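Local coordinates for protein phiAB6 tailspike (Unidentified phage, PDB 5JS4) that probably binds and fragments the exopolysaccharide of Acinetobacter baumannii, working as a trimeric beta-helical tailspike of the phage, at residues Y232-T235 with Q236-N240; F385-N389 with A390-Y394; I355-G359 with Y360-I364. One frame throughout, in Å; residues are numbered along the deposited sequence.

Overall arrangement
From the N-terminal side, contact 1 (232-240) comes first, where the short strand 234-235 runs straight into the helix 236-239 ahead of the beta-helix. Contact 3 (355-364) follows inside the beta-helix and rounds the corner between strand 353-358 and strand 362-370. Contact 2 (385-394) lies one turn further on, within strand 381-393. The three are in series, none nesting or crossing: contact 1 starts a helix, contacts 2 and 3 turn corners. Contacts 2 and 3, centres about 12 Å apart, touch through neighbouring parallel strands, Asn386 pairing with Ala362 and Ile364. Contact 1's centre is about 35 Å from contact 3's, both touching the second subunit, and about 38 Å from contact 2's, both touching the third.

Contact 1 (Y232-T235 with Q236-N240); sequences YNIT and QSVIN
Ile234 lays its side chain against the first turn of the helix 236-239, meeting Ile239 and Val238. From CB the chain goes to CG1, set between the backbone N and the carbonyl carbon (chi1 66°), and CG1 comes within 4.1 Å of Ile239 CG1. The extended second torsion then carries CD1 into the angle between two helix residues: Ile234 CD1 lies 3.6 Å from Ile239 CG1 and 4.0 Å from Val238 CG1, crossing both side chains at about a right angle. Tyr232 adds a looser contact, its CD2 4.5 Å from Ile239 CD1, while its ring meets Phe249 of the second subunit edge to face. Thr235 supplies the polar part. Its OG1 accepts from Val238 N at 3.3 Å, a weak bond, and its carbonyl O takes weak bonds from Val238 N and, at 3.4 Å but much straighter (164°), from Ile239 N. Spanning one turn, Gln236 NE2 donates to Asn240 OD1 at 3.0 Å, nearly linear, arriving above the carbonyl plane of Asn240. Gln236 OE1 is held by Asn240 ND2 of the second subunit, so the Gln236-Asn240 pairing within one chain is repeated between chains. Thr235 is the N-cap of helix 236-239, its OG1 taking the N-H of Val238, and a G1 beta bulge at Asn233 and Ile234, opposite Asp229, lies just before it.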
loop_
_atom_site.group_PDB
_atom_site.type_symbol
_atom_site.label_atom_id
_atom_site.label_comp_id
_atom_site.label_asym_id
_atom_site.label_seq_id
_atom_site.Cartn_x
_atom_site.Cartn_y
_atom_site.Cartn_z
ATOM N N TYR A 232 29.323 -16.491 -39.085
ATOM C CA TYR A 232 30.128 -15.829 -38.051
ATOM C C TYR A 232 31.629 -16.099 -38.161
ATOM O O TYR A 232 32.423 -15.444 -37.485
ATOM C CB TYR A 232 29.651 -16.290 -36.674
ATOM C CG TYR A 232 28.173 -16.094 -36.460
ATOM C CD1 TYR A 232 27.658 -14.838 -36.165
ATOM C CD2 TYR A 232 27.283 -17.163 -36.569
ATOM C CE1 TYR A 232 26.303 -14.646 -35.980
ATOM C CE2 TYR A 232 25.922 -16.982 -36.384
ATOM C CZ TYR A 232 25.439 -15.721 -36.090
ATOM O OH TYR A 232 24.091 -15.522 -35.905
ATOM N N ASN A 233 32.014 -17.055 -39.002
ATOM C CA ASN A 233 33.398 -17.526 -39.082
ATOM C C ASN A 233 33.933 -17.949 -37.710
ATOM O O ASN A 233 35.027 -17.561 -37.299
ATOM C CB ASN A 233 34.307 -16.466 -39.720
ATOM C CG ASN A 233 35.684 -17.011 -40.067
ATOM O OD1 ASN A 233 35.852 -18.212 -40.290
ATOM N ND2 ASN A 233 36.680 -16.130 -40.103
ATOM N N ILE A 234 33.133 -18.739 -37.004
ATOM C CA ILE A 234 33.537 -19.312 -35.726
ATOM C C ILE A 234 33.143 -20.778 -35.718
ATOM O O ILE A 234 32.291 -21.204 -36.502
ATOM C CB ILE A 234 32.872 -18.602 -34.528
ATOM C CG1 ILE A 234 31.355 -18.838 -34.539
ATOM C CG2 ILE A 234 33.228 -17.120 -34.530
ATOM C CD1 ILE A 234 30.607 -18.155 -33.419
ATOM N N THR A 235 33.757 -21.544 -34.827
ATOM C CA THR A 235 33.442 -22.961 -34.712
ATOM C C THR A 235 32.119 -23.180 -33.989
ATOM O O THR A 235 31.681 -22.349 -33.189
ATOM C CB THR A 235 34.525 -23.733 -33.940
ATOM O OG1 THR A 235 34.623 -23.210 -32.610
ATOM C CG2 THR A 235 35.869 -23.629 -34.644
ATOM N N GLN A 236 31.496 -24.320 -34.264
ATOM C CA GLN A 236 30.315 -24.738 -33.521
ATOM C C GLN A 236 30.633 -24.882 -32.028
ATOM O O GLN A 236 29.762 -24.664 -31.182
ATOM C CB GLN A 236 29.767 -26.051 -34.085
ATOM C CG GLN A 236 28.452 -26.499 -33.464
ATOM C CD GLN A 236 27.320 -25.531 -33.752
ATOM O OE1 GLN A 236 27.181 -25.052 -34.876
ATOM N NE2 GLN A 236 26.510 -25.234 -32.740
ATOM N N SER A 237 31.879 -25.235 -31.708
ATOM C CA SER A 237 32.327 -25.311 -30.316
ATOM C C SER A 237 32.045 -24.009 -29.562
ATOM O O SER A 237 31.559 -24.034 -28.433
ATOM C CB SER A 237 33.821 -25.641 -30.243
ATOM O OG SER A 237 34.230 -25.814 -28.899
ATOM N N VAL A 238 32.347 -22.875 -30.193
ATOM C CA VAL A 238 32.099 -21.564 -29.587
ATOM C C VAL A 238 30.600 -21.318 -29.416
ATOM O O VAL A 238 30.152 -20.870 -28.358
ATOM C CB VAL A 238 32.735 -20.423 -30.412
ATOM C CG1 VAL A 238 32.321 -19.058 -29.873
ATOM C CG2 VAL A 238 34.251 -20.546 -30.398
ATOM N N ILE A 239 29.825 -21.620 -30.454
ATOM C CA ILE A 239 28.375 -21.443 -30.399
ATOM C C ILE A 239 27.762 -22.295 -29.280
ATOM O O ILE A 239 26.811 -21.868 -28.621
ATOM C CB ILE A 239 27.724 -21.738 -31.769
ATOM C CG1 ILE A 239 28.131 -20.650 -32.771
ATOM C CG2 ILE A 239 26.205 -21.806 -31.658
ATOM C CD1 ILE A 239 27.736 -20.930 -34.206
ATOM N N ASN A 240 28.330 -23.477 -29.043
ATOM C CA ASN A 240 27.875 -24.356 -27.960
ATOM C C ASN A 240 28.183 -23.825 -26.554
ATOM O O ASN A 240 27.804 -24.441 -25.559
ATOM C CB ASN A 240 28.475 -25.759 -28.121
ATOM C CG ASN A 240 27.872 -26.534 -29.280
ATOM O OD1 ASN A 240 26.882 -26.117 -29.889
ATOM N ND2 ASN A 240 28.469 -27.679 -29.586
#

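Contact 2 (F385-N389 with A390-Y394); sequences FNFTN and AWLYY
Phe387 meets Ala390 and Leu392 across the bend at Asn389, the corner between two faces of the beta-helix. Leading up to it, Phe385 packs inward on Val378 of strand 374-379, and Asn386 gives its ND2 to Thr414 OG1. Next, Phe387 has CG anti to the backbone N (chi1 -167°), which turns the ring into the inside of the bend, toward Ala390 and Leu392. Its CE1 comes to 3.5 Å from Ala390 CB, and its CZ lies 4.1 Å from Leu392 CD1; both partners approach the ring obliquely, and the Leu392 side chain comes from the opposite direction. Thr388 and Asn389 lie on the outside of the coil, where Asn389 packs on Asn386 of the third subunit. Asn389 ND2 donates to Thr388 OG1 at 2.7 Å, with the hydroxyl oxygen in the amide plane though the hydrogen bond is bent (N-H...O 140°). Thr388 OG1 also bonds to His416 O on the next coil. At Asn389 the backbone takes positive phi, and no hydrogen bond spans the corner; the strand axes before and after it diverge by 76°, with a closest approach of 8.5 Å. Beyond the bend, Trp391 packs on Ala362 of the third subunit, and Tyr394 joins Ile370 and Asn371 in a pocket that holds malonic acid. Strand 381-393 runs parallel to 362-370 on one flank and to 413-421 on the other, with Phe387 resting on Ile376 of strand 374-379 and Ile418 of strand 413-421.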
loop_
_atom_site.group_PDB
_atom_site.type_symbol
_atom_site.label_atom_id
_atom_site.label_comp_id
_atom_site.label_asym_id
_atom_site.label_seq_id
_atom_site.Cartn_x
_atom_site.Cartn_y
_atom_site.Cartn_z
ATOM N N PHE A 385 16.178 -9.985 0.480
ATOM C CA PHE A 385 15.672 -11.285 0.049
ATOM C C PHE A 385 14.313 -11.081 -0.612
ATOM O O PHE A 385 13.347 -10.716 0.052
ATOM C CB PHE A 385 15.544 -12.198 1.272
ATOM C CG PHE A 385 15.199 -13.630 0.952
ATOM C CD1 PHE A 385 13.875 -14.024 0.789
ATOM C CD2 PHE A 385 16.195 -14.596 0.859
ATOM C CE1 PHE A 385 13.555 -15.345 0.522
ATOM C CE2 PHE A 385 15.881 -15.919 0.585
ATOM C CZ PHE A 385 14.561 -16.295 0.418
ATOM N N ASN A 386 14.242 -11.316 -1.918
ATOM C CA ASN A 386 13.037 -11.029 -2.686
ATOM C C ASN A 386 12.436 -12.302 -3.262
ATOM O O ASN A 386 13.113 -13.062 -3.953
ATOM C CB ASN A 386 13.360 -10.024 -3.785
ATOM C CG ASN A 386 13.943 -8.739 -3.235
ATOM O OD1 ASN A 386 15.044 -8.326 -3.614
ATOM N ND2 ASN A 386 13.223 -8.110 -2.317
ATOM N N PHE A 387 11.156 -12.509 -2.966
ATOM C CA PHE A 387 10.448 -13.750 -3.254
ATOM C C PHE A 387 9.094 -13.390 -3.861
ATOM O O PHE A 387 8.299 -12.710 -3.223
ATOM C CB PHE A 387 10.259 -14.519 -1.941
ATOM C CG PHE A 387 9.824 -15.947 -2.112
ATOM C CD1 PHE A 387 8.509 -16.262 -2.420
ATOM C CD2 PHE A 387 10.728 -16.982 -1.928
ATOM C CE1 PHE A 387 8.112 -17.583 -2.564
ATOM C CE2 PHE A 387 10.336 -18.300 -2.067
ATOM C CZ PHE A 387 9.026 -18.603 -2.387
ATOM N N THR A 388 8.827 -13.832 -5.088
ATOM C CA THR A 388 7.557 -13.496 -5.735
ATOM C C THR A 388 7.080 -14.546 -6.733
ATOM O O THR A 388 7.879 -15.279 -7.307
ATOM C CB THR A 388 7.629 -12.114 -6.437
ATOM O OG1 THR A 388 6.306 -11.662 -6.761
ATOM C CG2 THR A 388 8.489 -12.170 -7.709
ATOM N N ASN A 389 5.765 -14.590 -6.934
ATOM C CA ASN A 389 5.140 -15.384 -7.990
ATOM C C ASN A 389 5.469 -16.861 -7.832
ATOM O O ASN A 389 6.205 -17.448 -8.626
ATOM C CB ASN A 389 5.523 -14.869 -9.387
ATOM C CG ASN A 389 4.826 -13.568 -9.745
ATOM O OD1 ASN A 389 4.077 -13.492 -10.731
ATOM N ND2 ASN A 389 5.049 -12.541 -8.947
ATOM N N ALA A 390 4.911 -17.448 -6.780
ATOM C CA ALA A 390 5.204 -18.820 -6.414
ATOM C C ALA A 390 3.920 -19.559 -6.090
ATOM O O ALA A 390 3.058 -19.036 -5.381
ATOM C CB ALA A 390 6.138 -18.854 -5.221
ATOM N N TRP A 391 3.804 -20.770 -6.627
ATOM C CA TRP A 391 2.704 -21.670 -6.307
ATOM C C TRP A 391 3.294 -22.804 -5.486
ATOM O O TRP A 391 4.047 -23.628 -6.000
ATOM C CB TRP A 391 2.006 -22.148 -7.586
ATOM C CG TRP A 391 1.490 -20.984 -8.400
ATOM C CD1 TRP A 391 0.987 -19.812 -7.910
ATOM C CD2 TRP A 391 1.437 -20.873 -9.829
ATOM N NE1 TRP A 391 0.630 -18.979 -8.938
ATOM C CE2 TRP A 391 0.895 -19.603 -10.127
ATOM C CE3 TRP A 391 1.799 -21.717 -10.886
ATOM C CZ2 TRP A 391 0.707 -19.156 -11.437
ATOM C CZ3 TRP A 391 1.610 -21.271 -12.189
ATOM C CH2 TRP A 391 1.068 -20.003 -12.451
ATOM N N LEU A 392 2.968 -22.805 -4.195
ATOM C CA LEU A 392 3.602 -23.679 -3.217
ATOM C C LEU A 392 2.552 -24.627 -2.654
ATOM O O LEU A 392 1.800 -24.270 -1.749
ATOM C CB LEU A 392 4.250 -22.838 -2.111
ATOM C CG LEU A 392 5.309 -21.832 -2.583
ATOM C CD1 LEU A 392 5.884 -21.059 -1.405
ATOM C CD2 LEU A 392 6.424 -22.514 -3.364
ATOM N N TYR A 393 2.511 -25.836 -3.210
ATOM C CA TYR A 393 1.426 -26.779 -2.955
ATOM C C TYR A 393 1.901 -28.004 -2.173
ATOM O O TYR A 393 2.964 -28.561 -2.449
ATOM C CB TYR A 393 0.809 -27.247 -4.279
ATOM C CG TYR A 393 -0.195 -26.303 -4.924
ATOM C CD1 TYR A 393 0.075 -24.942 -5.074
ATOM C CD2 TYR A 393 -1.401 -26.787 -5.432
ATOM C CE1 TYR A 393 -0.836 -24.093 -5.682
ATOM C CE2 TYR A 393 -2.314 -25.942 -6.046
ATOM C CZ TYR A 393 -2.026 -24.594 -6.169
ATOM O OH TYR A 393 -2.922 -23.743 -6.772
ATOM N N TYR A 394 1.090 -28.411 -1.201
ATOM C CA TYR A 394 1.220 -29.708 -0.516
ATOM C C TYR A 394 2.463 -29.885 0.366
ATOM O O TYR A 394 2.848 -31.023 0.648
ATOM C CB TYR A 394 1.147 -30.886 -1.510
ATOM C CG TYR A 394 0.130 -30.764 -2.629
ATOM C CD1 TYR A 394 -1.118 -30.186 -2.419
ATOM C CD2 TYR A 394 0.418 -31.253 -3.898
ATOM C CE1 TYR A 394 -2.042 -30.084 -3.449
ATOM C CE2 TYR A 394 -0.497 -31.161 -4.932
ATOM C CZ TYR A 394 -1.724 -30.575 -4.706
ATOM O OH TYR A 394 -2.628 -30.481 -5.738
#

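Contact 3 (I355-G359 with Y360-I364); sequences IEIDG and YLANI
Ile357 faces Ala362 and Ile364 across a corner of the right-handed parallel beta-helix, where strand 353-358 hands over to strand 362-370. The apolar part lies on the inner side of the bend. Ile357 CG1 is anti to the backbone N (chi1 -176°), which extends CD1 toward the following strand; there Ile357 CD1 sits 3.9 Å from Ala362 CB. Ile364 reaches back from the second strand, and the two isoleucines meet tip to tip, CD1 to CD1, at 4.1 Å. Both also pack on Ile337 of strand 336-338, while Ile364 and Ala362 touch Phe385 of strand 381-393, so the cluster belongs to the interior of the stacked coils. The two strands run at 141° to each other, axes 8.8 Å apart, too far for direct pairing. Ring packing forms a second group, within 360-364 and between consecutive residues: Leu361 CG lies 3.5 Å above the plane of the Tyr360 ring, over its centre. That ring's hydroxyl is bonded to Tyr393 OH of the second subunit, and Leu361 packs on Trp391 there, making the corner part of the trimer interface. Polar contacts complete the turn. Water 1 donates to Asp358 O and Leu361 O, and water 2 to Asp358 OD2 and Tyr360 O, each bridging the two sides. Directly across the bend, an Asx turn forms: Tyr360 N donates to Asp358 OD2 at 3.1 Å, fairly straight (161°), the N-H reaching that oxygen from above the carboxylate plane.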
loop_
_atom_site.group_PDB
_atom_site.type_symbol
_atom_site.label_atom_id
_atom_site.label_comp_id
_atom_site.label_asym_id
_atom_site.label_seq_id
_atom_site.Cartn_x
_atom_site.Cartn_y
_atom_site.Cartn_z
ATOM N N ILE A 355 15.148 -27.084 -1.222
ATOM C CA ILE A 355 16.333 -26.275 -1.504
ATOM C C ILE A 355 16.746 -25.361 -0.347
ATOM O O ILE A 355 15.902 -24.773 0.332
ATOM C CB ILE A 355 16.115 -25.466 -2.807
ATOM C CG1 ILE A 355 17.431 -24.877 -3.322
ATOM C CG2 ILE A 355 15.043 -24.399 -2.612
ATOM C CD1 ILE A 355 17.429 -24.634 -4.816
ATOM N N GLU A 356 18.058 -25.270 -0.130
ATOM C CA GLU A 356 18.638 -24.370 0.858
ATOM C C GLU A 356 19.284 -23.193 0.148
ATOM O O GLU A 356 20.107 -23.378 -0.751
ATOM C CB GLU A 356 19.667 -25.094 1.725
ATOM C CG GLU A 356 19.037 -26.135 2.631
ATOM C CD GLU A 356 20.026 -26.872 3.505
ATOM O OE1 GLU A 356 21.181 -26.418 3.638
ATOM O OE2 GLU A 356 19.630 -27.911 4.072
ATOM N N ILE A 357 18.898 -21.988 0.557
ATOM C CA ILE A 357 19.389 -20.753 -0.049
ATOM C C ILE A 357 19.704 -19.753 1.065
ATOM O O ILE A 357 18.968 -19.659 2.044
ATOM C CB ILE A 357 18.362 -20.179 -1.056
ATOM C CG1 ILE A 357 18.933 -18.943 -1.756
ATOM C CG2 ILE A 357 17.029 -19.870 -0.377
ATOM C CD1 ILE A 357 18.100 -18.449 -2.922
ATOM N N ASP A 358 20.806 -19.021 0.932
ATOM C CA ASP A 358 21.188 -18.067 1.968
ATOM C C ASP A 358 20.239 -16.868 1.988
ATOM O O ASP A 358 19.733 -16.435 0.947
ATOM C CB ASP A 358 22.628 -17.596 1.787
ATOM C CG ASP A 358 23.157 -16.885 3.017
ATOM O OD1 ASP A 358 23.438 -17.564 4.029
ATOM O OD2 ASP A 358 23.280 -15.649 2.978
ATOM N N GLY A 359 20.005 -16.330 3.179
ATOM C CA GLY A 359 19.081 -15.215 3.344
ATOM C C GLY A 359 19.556 -13.870 2.818
ATOM O O GLY A 359 18.735 -12.983 2.584
ATOM N N TYR A 360 20.869 -13.705 2.639
ATOM C CA TYR A 360 21.434 -12.436 2.164
ATOM C C TYR A 360 21.550 -12.412 0.642
ATOM O O TYR A 360 22.349 -13.147 0.062
ATOM C CB TYR A 360 22.801 -12.173 2.809
ATOM C CG TYR A 360 23.509 -10.911 2.331
ATOM C CD1 TYR A 360 22.856 -9.678 2.308
ATOM C CD2 TYR A 360 24.837 -10.952 1.920
ATOM C CE1 TYR A 360 23.506 -8.527 1.881
ATOM C CE2 TYR A 360 25.494 -9.809 1.493
ATOM C CZ TYR A 360 24.829 -8.598 1.475
ATOM O OH TYR A 360 25.490 -7.462 1.049
ATOM N N LEU A 361 20.739 -11.556 0.016
ATOM C CA LEU A 361 20.699 -11.367 -1.441
ATOM C C LEU A 361 20.136 -12.575 -2.183
ATOM O O LEU A 361 20.872 -13.484 -2.572
ATOM C CB LEU A 361 22.070 -10.982 -2.011
ATOM C CG LEU A 361 22.750 -9.745 -1.421
ATOM C CD1 LEU A 361 23.981 -9.404 -2.243
ATOM C CD2 LEU A 361 21.809 -8.551 -1.343
ATOM N N ALA A 362 18.820 -12.567 -2.380
ATOM C CA ALA A 362 18.157 -13.590 -3.179
ATOM C C ALA A 362 17.072 -12.980 -4.052
ATOM O O ALA A 362 16.395 -12.032 -3.646
ATOM C CB ALA A 362 17.552 -14.658 -2.283
ATOM N N ASN A 363 16.939 -13.533 -5.253
ATOM C CA ASN A 363 15.799 -13.293 -6.127
ATOM C C ASN A 363 15.169 -14.634 -6.462
ATOM O O ASN A 363 15.748 -15.426 -7.207
ATOM C CB ASN A 363 16.234 -12.612 -7.420
ATOM C CG ASN A 363 16.646 -11.170 -7.215
ATOM O OD1 ASN A 363 15.867 -10.356 -6.712
ATOM N ND2 ASN A 363 17.869 -10.839 -7.616
ATOM N N ILE A 364 13.996 -14.890 -5.893
ATOM C CA ILE A 364 13.244 -16.103 -6.175
ATOM C C ILE A 364 11.956 -15.675 -6.852
ATOM O O ILE A 364 11.202 -14.883 -6.294
ATOM C CB ILE A 364 12.936 -16.891 -4.889
ATOM C CG1 ILE A 364 14.243 -17.353 -4.232
ATOM C CG2 ILE A 364 12.035 -18.081 -5.201
ATOM C CD1 ILE A 364 14.086 -17.872 -2.818
HETATM O O HOH W 1 20.788 -16.032 -1.584
HETATM O O HOH W 2 24.522 -14.585 0.814
#